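Local coordinates for protein exopolyphosphatase (PDB 1T6C) that probably hydrolyses phosphoanhydride bonds of polyphosphate or guanosine pentaphosphate, as a calcium-binding member of the Ppx/GppA family with an actin-like fold, at residues 172-177 and 274-279; 176-181 and 186-191. All blocks are in the same frame, centred on the assembly; numbering follows the deposited sequence. Where two conformers were deposited one is given.

Both contacts start from the helix 170-177, which follows the edge strand 159-166 of the six-stranded sheet. Contact 2 is local in sequence: the end of this helix and the turn after it meet the next helix, 185-199. Contact 1 is long-range and joins the same helix to the start of helix 274-288, 97 residues on. The two centres lie about 8 Å apart, and the segments share Thr176 and Phe177. Phe191 links them, since its ring touches Leu173, Ala276 and Gly279; Phe178 likewise reaches Leu275. Three helices, 170-177, 185-199 and 274-288, thus pack as one cluster in the half of the actin-like fold built on the six-stranded sheet.

Contact 1: residues 172-177 and 274-279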
ATOM      1  N   ASN A 172      -8.653  -6.235  10.950  1.00 10.19           N
ATOM      2  CA  ASN A 172      -9.829  -7.087  11.106  1.00 11.10           C
ATOM      3  C   ASN A 172      -9.456  -8.544  11.280  1.00 11.25           C
ATOM      4  O   ASN A 172     -10.019  -9.242  12.133  1.00 11.46           O
ATOM      5  CB  ASN A 172     -10.788  -6.861   9.939  1.00 12.10           C
ATOM      6  CG  ASN A 172     -12.040  -7.683  10.010  1.00 13.97           C
ATOM      7  OD1 ASN A 172     -12.619  -7.908  11.077  1.00 18.83           O
ATOM      8  ND2 ASN A 172     -12.495  -8.105   8.848  1.00 16.91           N
ATOM      9  N   LEU A 173      -8.494  -9.046  10.517  1.00  9.81           N
ATOM     10  CA  LEU A 173      -8.095 -10.446  10.679  1.00 10.66           C
ATOM     11  C   LEU A 173      -7.549 -10.716  12.075  1.00 10.60           C
ATOM     12  O   LEU A 173      -7.855 -11.741  12.688  1.00 10.25           O
ATOM     13  CB  LEU A 173      -7.034 -10.845   9.668  1.00 11.37           C
ATOM     14  CG  LEU A 173      -7.407 -10.824   8.192  1.00 15.35           C
ATOM     15  CD1 LEU A 173      -6.368 -11.499   7.346  1.00 18.08           C
ATOM     16  CD2 LEU A 173      -8.780 -11.386   7.993  1.00 18.58           C
ATOM     17  N   THR A 174      -6.758  -9.780  12.576  1.00 10.04           N
ATOM     18  CA  THR A 174      -6.185  -9.894  13.930  1.00  9.43           C
ATOM     19  C   THR A 174      -7.272  -9.911  14.994  1.00 10.40           C
ATOM     20  O   THR A 174      -7.284 -10.760  15.857  1.00 10.78           O
ATOM     21  CB  THR A 174      -5.167  -8.744  14.158  1.00  9.90           C
ATOM     22  OG1 THR A 174      -4.117  -8.886  13.204  1.00  9.06           O
ATOM     23  CG2 THR A 174      -4.489  -8.861  15.491  1.00 10.92           C
ATOM     24  N   GLU A 175      -8.200  -8.982  14.898  1.00 10.43           N
ATOM     25  CA  GLU A 175      -9.267  -8.969  15.900  1.00 11.45           C
ATOM     26  C   GLU A 175     -10.135 -10.219  15.813  1.00 11.37           C
ATOM     27  O   GLU A 175     -10.601 -10.766  16.818  1.00 12.56           O
ATOM     28  CB  GLU A 175     -10.158  -7.766  15.694  1.00 12.05           C
ATOM     29  CG  GLU A 175     -11.217  -7.603  16.803  1.00 16.17           C
ATOM     30  CD  GLU A 175     -12.517  -8.410  16.599  1.00 19.48           C
ATOM     31  OE1 GLU A 175     -12.898  -8.741  15.454  1.00 19.61           O
ATOM     32  OE2 GLU A 175     -13.163  -8.752  17.614  1.00 23.02           O
ATOM     33  N   THR A 176     -10.400 -10.662  14.604  1.00 10.83           N
ATOM     34  CA  THR A 176     -11.320 -11.761  14.378  1.00 11.03           C
ATOM     35  C   THR A 176     -10.766 -13.069  14.895  1.00 11.26           C
ATOM     36  O   THR A 176     -11.470 -13.837  15.574  1.00 12.04           O
ATOM     37  CB  THR A 176     -11.609 -11.891  12.860  1.00 10.77           C
ATOM     38  OG1 THR A 176     -12.383 -10.765  12.397  1.00 10.62           O
ATOM     39  CG2 THR A 176     -12.407 -13.148  12.574  1.00 12.06           C
ATOM     40  N   PHE A 177      -9.516 -13.358  14.534  1.00 10.96           N
ATOM     41  CA  PHE A 177      -8.938 -14.682  14.818  1.00 10.11           C
ATOM     42  C   PHE A 177      -8.058 -14.741  16.060  1.00 11.20           C
ATOM     43  O   PHE A 177      -8.006 -15.782  16.719  1.00 12.65           O
ATOM     44  CB  PHE A 177      -8.122 -15.146  13.604  1.00 10.82           C
ATOM     45  CG  PHE A 177      -8.966 -15.418  12.404  1.00  8.45           C
ATOM     46  CD1 PHE A 177      -9.856 -16.483  12.415  1.00 10.38           C
ATOM     47  CD2 PHE A 177      -8.872 -14.634  11.258  1.00  8.44           C
ATOM     48  CE1 PHE A 177     -10.681 -16.726  11.331  1.00 10.72           C
ATOM     49  CE2 PHE A 177      -9.692 -14.875  10.196  1.00  9.73           C
ATOM     50  CZ  PHE A 177     -10.598 -15.933  10.227  1.00 10.86           C
ATOM     51  N   ILE A 274       1.257  -7.189  12.388  1.00 11.48           N
ATOM     52  CA  ILE A 274       2.251  -7.684  11.436  1.00 11.89           C
ATOM     53  C   ILE A 274       2.129  -9.173  11.243  1.00 10.77           C
ATOM     54  O   ILE A 274       2.341  -9.633  10.119  1.00  9.98           O
ATOM     55  CB  ILE A 274       3.702  -7.258  11.812  1.00 12.50           C
ATOM     56  CG1 ILE A 274       4.611  -7.506  10.597  1.00 14.66           C
ATOM     57  CG2 ILE A 274       4.172  -7.919  13.099  1.00 13.64           C
ATOM     58  CD1 ILE A 274       5.996  -6.972  10.821  1.00 18.36           C
ATOM     59  N   LEU A 275       1.747  -9.941  12.269  1.00  9.62           N
ATOM     60  CA  LEU A 275       1.687 -11.402  12.096  1.00  9.50           C
ATOM     61  C   LEU A 275       0.653 -11.800  11.024  1.00  9.26           C
ATOM     62  O   LEU A 275       0.912 -12.622  10.140  1.00 10.09           O
ATOM     63  CB  LEU A 275       1.373 -12.086  13.439  1.00  9.63           C
ATOM     64  CG  LEU A 275       1.360 -13.612  13.396  1.00 10.66           C
ATOM     65  CD1 LEU A 275       2.767 -14.167  13.101  1.00 12.39           C
ATOM     66  CD2 LEU A 275       0.795 -14.181  14.697  1.00 12.18           C
ATOM     67  N   ALA A 276      -0.516 -11.201  11.070  1.00  9.56           N
ATOM     68  CA  ALA A 276      -1.567 -11.413  10.078  1.00  9.41           C
ATOM     69  C   ALA A 276      -1.093 -11.047   8.706  1.00  9.20           C
ATOM     70  O   ALA A 276      -1.381 -11.763   7.733  1.00 10.06           O
ATOM     71  CB  ALA A 276      -2.858 -10.609  10.433  1.00  9.70           C
ATOM     72  N   GLY A 277      -0.365  -9.937   8.589  1.00  9.10           N
ATOM     73  CA  GLY A 277       0.202  -9.546   7.317  1.00  9.59           C
ATOM     74  C   GLY A 277       1.140 -10.594   6.778  1.00  9.56           C
ATOM     75  O   GLY A 277       1.097 -10.925   5.607  1.00  9.01           O
ATOM     76  N   ILE A 278       2.036 -11.080   7.629  1.00  8.94           N
ATOM     77  CA  ILE A 278       3.002 -12.088   7.188  1.00  9.22           C
ATOM     78  C   ILE A 278       2.247 -13.318   6.708  1.00  8.68           C
ATOM     79  O   ILE A 278       2.604 -13.904   5.684  1.00  9.49           O
ATOM     80  CB  ILE A 278       3.967 -12.448   8.313  1.00  9.77           C
ATOM     81  CG1 ILE A 278       4.834 -11.258   8.688  1.00 11.02           C
ATOM     82  CG2 ILE A 278       4.887 -13.580   7.868  1.00 10.52           C
ATOM     83  CD1 ILE A 278       5.567 -11.470  10.005  1.00 12.30           C
ATOM     84  N   GLY A 279       1.185 -13.705   7.393  1.00  8.59           N
ATOM     85  CA  GLY A 279       0.390 -14.872   7.022  1.00  9.06           C
ATOM     86  C   GLY A 279      -0.256 -14.783   5.655  1.00  8.86           C
ATOM     87  O   GLY A 279      -0.316 -15.793   4.921  1.00 10.29           O
TER
HETATM   88  O   HOH W   1      -1.574 -10.066  13.777  1.00  9.28           O
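Leu173 turns its CB toward Ala276, and Leu173 CB lies 4.3 Å from Ala276 CB. Beyond CB, the leucine branch packs on Phe191 and Phe194 of helix 185-199. Thr174 follows, and its CA comes within 6.2 Å of Ala276 CA. Its hydroxyl does the touching, with Thr174 OG1 3.5 Å from Ala276 CB. CG2 lies anti to the backbone N (chi1 -62° for OG1), which leaves OG1 beside that N, facing Ala276. There it hydrogen-bonds to Ile170 O of its own helix. It also accepts from a water, 2.9 Å from Thr174 OG1. The same water accepts from Ala276 N at 3.1 Å. This amide sits in the first turn of helix 274-288, so the water probably takes the place of a backbone acceptor that an amide this early in a helix lacks. The joint is small, 98 Å² in all, and the short alanine side chain is consistent with the close approach. The calcium ion is about 12 Å from the side chain of Leu173. This is helix-to-helix packing with a water bridge at a helix start, within the calcium-bearing actin-like domain of the Ppx/GppA family.

Contact 2: residues 176-181 and 186-191; sequences TFFKQD and EEVKRF
The ring of Phe177 lies flat over the backbone of Phe191 in a CH-pi contact: Phe191 CA is 3.8 Å from the ring centroid, almost along the ring normal. Thr176 CG2 covers the opposite face, so the ring is sandwiched. With chi1 at 160°, CG of Phe191 stands opposite its own backbone N, and the ring edge meets Phe177 CD2. Phe178 CZ lies over one face of the Phe191 ring, the two planes 55° apart. Replacing Phe177 with alanine would probably open a gap between Thr176 and Phe191 and leave the Phe191 backbone without its aromatic cover.

Polar contacts centre on Glu187. Its extended side chain carries the carboxylate to the loop after helix 170-177. Gln180 N donates to the syn lone pair of Glu187 OE1 at 3.3 Å, nearly straight at 167°. Thr184 N also donates to OE1. Lys179 N gives a weak bond to Glu187 OE2 at 3.2 Å. The carboxylate thus gathers backbone amides from both ends of the connection.

A water bridges Phe177 O and Arg190 NE, 2.8 Å from each. It lies at the edge of the guanidinium, in plane.

Together these contacts form a helix-loop-helix connection, in which a glutamate of the second helix holds the connecting loop by its backbone amides, in the Ppx/GppA fold.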
ATOM      1  N   THR A 176     -10.400 -10.662  14.604  1.00 10.83           N
ATOM      2  CA  THR A 176     -11.320 -11.761  14.378  1.00 11.03           C
ATOM      3  C   THR A 176     -10.766 -13.069  14.895  1.00 11.26           C
ATOM      4  O   THR A 176     -11.470 -13.837  15.574  1.00 12.04           O
ATOM      5  CB  THR A 176     -11.609 -11.891  12.860  1.00 10.77           C
ATOM      6  OG1 THR A 176     -12.383 -10.765  12.397  1.00 10.62           O
ATOM      7  CG2 THR A 176     -12.407 -13.148  12.574  1.00 12.06           C
ATOM      8  N   PHE A 177      -9.516 -13.358  14.534  1.00 10.96           N
ATOM      9  CA  PHE A 177      -8.938 -14.682  14.818  1.00 10.11           C
ATOM     10  C   PHE A 177      -8.058 -14.741  16.060  1.00 11.20           C
ATOM     11  O   PHE A 177      -8.006 -15.782  16.719  1.00 12.65           O
ATOM     12  CB  PHE A 177      -8.122 -15.146  13.604  1.00 10.82           C
ATOM     13  CG  PHE A 177      -8.966 -15.418  12.404  1.00  8.45           C
ATOM     14  CD1 PHE A 177      -9.856 -16.483  12.415  1.00 10.38           C
ATOM     15  CD2 PHE A 177      -8.872 -14.634  11.258  1.00  8.44           C
ATOM     16  CE1 PHE A 177     -10.681 -16.726  11.331  1.00 10.72           C
ATOM     17  CE2 PHE A 177      -9.692 -14.875  10.196  1.00  9.73           C
ATOM     18  CZ  PHE A 177     -10.598 -15.933  10.227  1.00 10.86           C
ATOM     19  N   PHE A 178      -7.328 -13.668  16.325  1.00 10.36           N
ATOM     20  CA  PHE A 178      -6.270 -13.674  17.333  1.00 11.59           C
ATOM     21  C   PHE A 178      -6.815 -13.086  18.616  1.00 12.92           C
ATOM     22  O   PHE A 178      -6.537 -11.945  18.962  1.00 14.98           O
ATOM     23  CB  PHE A 178      -5.014 -12.953  16.853  1.00 11.45           C
ATOM     24  CG  PHE A 178      -4.405 -13.501  15.573  1.00  9.29           C
ATOM     25  CD1 PHE A 178      -4.704 -14.776  15.076  1.00 10.16           C
ATOM     26  CD2 PHE A 178      -3.468 -12.737  14.874  1.00  9.15           C
ATOM     27  CE1 PHE A 178      -4.110 -15.240  13.917  1.00  9.20           C
ATOM     28  CE2 PHE A 178      -2.853 -13.233  13.691  1.00 10.07           C
ATOM     29  CZ  PHE A 178      -3.173 -14.471  13.239  1.00 10.55           C
ATOM     30  N   LYS A 179      -7.571 -13.899  19.343  1.00 13.38           N
ATOM     31  CA  LYS A 179      -8.142 -13.426  20.598  1.00 13.81           C
ATOM     32  C   LYS A 179      -7.080 -13.332  21.699  1.00 15.11           C
ATOM     33  O   LYS A 179      -7.231 -12.510  22.597  1.00 16.44           O
ATOM     34  CB  LYS A 179      -9.311 -14.288  21.071  1.00 14.80           C
ATOM     35  CG  LYS A 179     -10.393 -14.564  20.019  1.00 15.94           C
ATOM     36  CD  LYS A 179     -11.051 -13.309  19.553  1.00 15.62           C
ATOM     37  CE  LYS A 179     -12.207 -13.618  18.606  1.00 15.73           C
ATOM     38  NZ  LYS A 179     -12.791 -12.368  18.030  1.00 14.98           N
ATOM     39  N   GLN A 180      -6.033 -14.158  21.615  1.00 13.68           N
ATOM     40  CA  GLN A 180      -4.858 -14.033  22.492  1.00 14.40           C
ATOM     41  C   GLN A 180      -3.737 -13.272  21.795  1.00 13.48           C
ATOM     42  O   GLN A 180      -3.670 -13.222  20.562  1.00 12.61           O
ATOM     43  CB  GLN A 180      -4.372 -15.409  22.918  0.66 14.47           C
ATOM     44  CG  GLN A 180      -5.430 -16.211  23.655  0.66 19.20           C
ATOM     45  CD  GLN A 180      -5.257 -16.134  25.136  0.66 23.92           C
ATOM     46  OE1 GLN A 180      -5.635 -15.143  25.763  0.66 26.43           O
ATOM     47  NE2 GLN A 180      -4.652 -17.169  25.710  0.66 26.38           N
ATOM     48  N   ASP A 181      -2.853 -12.691  22.597  1.00 13.29           N
ATOM     49  CA  ASP A 181      -1.716 -11.949  22.079  1.00 12.67           C
ATOM     50  C   ASP A 181      -0.426 -12.492  22.672  1.00 12.45           C
ATOM     51  O   ASP A 181      -0.136 -12.212  23.833  1.00 13.26           O
ATOM     52  CB  ASP A 181      -1.895 -10.481  22.425  1.00 12.81           C
ATOM     53  CG  ASP A 181      -0.790  -9.615  21.903  1.00 15.02           C
ATOM     54  OD1 ASP A 181       0.133 -10.103  21.199  1.00 13.10           O
ATOM     55  OD2 ASP A 181      -0.791  -8.392  22.122  1.00 16.70           O
ATOM     56  N   GLU A 186      -4.323 -22.838  17.716  1.00 12.59           N
ATOM     57  CA  GLU A 186      -5.629 -23.036  17.071  1.00 12.53           C
ATOM     58  C   GLU A 186      -6.168 -21.821  16.358  1.00 12.14           C
ATOM     59  O   GLU A 186      -6.874 -21.935  15.341  1.00 11.27           O
ATOM     60  CB  GLU A 186      -6.671 -23.508  18.088  1.00 13.09           C
ATOM     61  CG  GLU A 186      -6.471 -24.964  18.493  1.00 15.59           C
ATOM     62  CD  GLU A 186      -6.781 -25.919  17.338  1.00 15.58           C
ATOM     63  OE1 GLU A 186      -7.994 -26.182  17.121  1.00 13.79           O
ATOM     64  OE2 GLU A 186      -5.831 -26.362  16.622  1.00 20.60           O
ATOM     65  N   GLU A 187      -5.948 -20.663  16.953  1.00 11.05           N
ATOM     66  CA  GLU A 187      -6.298 -19.400  16.325  1.00 11.25           C
ATOM     67  C   GLU A 187      -5.533 -19.153  15.049  1.00 10.80           C
ATOM     68  O   GLU A 187      -6.102 -18.739  14.029  1.00 10.62           O
ATOM     69  CB  GLU A 187      -6.071 -18.248  17.297  1.00 11.69           C
ATOM     70  CG  GLU A 187      -7.081 -18.265  18.417  1.00 14.12           C
ATOM     71  CD  GLU A 187      -6.835 -17.245  19.495  1.00 20.74           C
ATOM     72  OE1 GLU A 187      -5.697 -16.747  19.644  1.00 19.50           O
ATOM     73  OE2 GLU A 187      -7.821 -16.924  20.215  1.00 20.51           O
ATOM     74  N   VAL A 188      -4.262 -19.484  15.052  1.00 10.47           N
ATOM     75  CA  VAL A 188      -3.461 -19.428  13.829  1.00 10.20           C
ATOM     76  C   VAL A 188      -4.023 -20.381  12.755  1.00 10.14           C
ATOM     77  O   VAL A 188      -4.131 -20.050  11.577  1.00  9.96           O
ATOM     78  CB  VAL A 188      -1.971 -19.744  14.141  1.00 10.49           C
ATOM     79  CG1 VAL A 188      -1.197 -19.984  12.893  1.00 11.66           C
ATOM     80  CG2 VAL A 188      -1.340 -18.608  14.924  1.00 12.40           C
ATOM     81  N   LYS A 189      -4.438 -21.565  13.176  1.00 10.00           N
ATOM     82  CA  LYS A 189      -5.001 -22.551  12.258  1.00  9.83           C
ATOM     83  C   LYS A 189      -6.266 -22.010  11.620  1.00 10.44           C
ATOM     84  O   LYS A 189      -6.460 -22.135  10.418  1.00 10.50           O
ATOM     85  CB  LYS A 189      -5.287 -23.839  13.026  1.00 10.38           C
ATOM     86  CG  LYS A 189      -5.974 -24.923  12.267  1.00 12.59           C
ATOM     87  CD  LYS A 189      -6.841 -25.798  13.248  1.00 14.59           C
ATOM     88  CE  LYS A 189      -8.082 -25.097  13.686  1.00 15.16           C
ATOM     89  NZ  LYS A 189      -8.965 -26.006  14.511  1.00 16.48           N
ATOM     90  N   ARG A 190      -7.161 -21.452  12.427  1.00 10.04           N
ATOM     91  CA  ARG A 190      -8.387 -20.906  11.873  1.00 10.56           C
ATOM     92  C   ARG A 190      -8.135 -19.768  10.861  1.00 10.54           C
ATOM     93  O   ARG A 190      -8.832 -19.645   9.849  1.00 10.89           O
ATOM     94  CB  ARG A 190      -9.283 -20.398  12.965  1.00 11.64           C
ATOM     95  CG  ARG A 190      -9.942 -21.496  13.765  1.00 12.76           C
ATOM     96  CD  ARG A 190     -10.960 -20.959  14.755  1.00 14.10           C
ATOM     97  NE  ARG A 190     -10.411 -20.480  16.029  1.00 17.47           N
ATOM     98  CZ  ARG A 190     -10.080 -21.271  17.039  1.00 17.34           C
ATOM     99  NH1 ARG A 190      -9.610 -20.762  18.175  1.00 20.27           N
ATOM    100  NH2 ARG A 190     -10.203 -22.570  16.926  1.00 17.87           N
ATOM    101  N   PHE A 191      -7.199 -18.896  11.225  1.00 10.01           N
ATOM    102  CA  PHE A 191      -6.754 -17.800  10.363  1.00  9.00           C
ATOM    103  C   PHE A 191      -6.293 -18.367   9.012  1.00  8.56           C
ATOM    104  O   PHE A 191      -6.727 -17.895   7.955  1.00  8.62           O
ATOM    105  CB  PHE A 191      -5.652 -17.042  11.102  1.00  9.10           C
ATOM    106  CG  PHE A 191      -4.763 -16.195  10.256  1.00 10.00           C
ATOM    107  CD1 PHE A 191      -5.148 -14.924   9.867  1.00 10.47           C
ATOM    108  CD2 PHE A 191      -3.475 -16.626   9.926  1.00  9.29           C
ATOM    109  CE1 PHE A 191      -4.297 -14.148   9.121  1.00  9.69           C
ATOM    110  CE2 PHE A 191      -2.622 -15.827   9.212  1.00  8.04           C
ATOM    111  CZ  PHE A 191      -3.033 -14.599   8.805  1.00 10.18           C
TER
HETATM  112  O   HOH W   2      -9.897 -17.723  16.244  1.00 19.14           O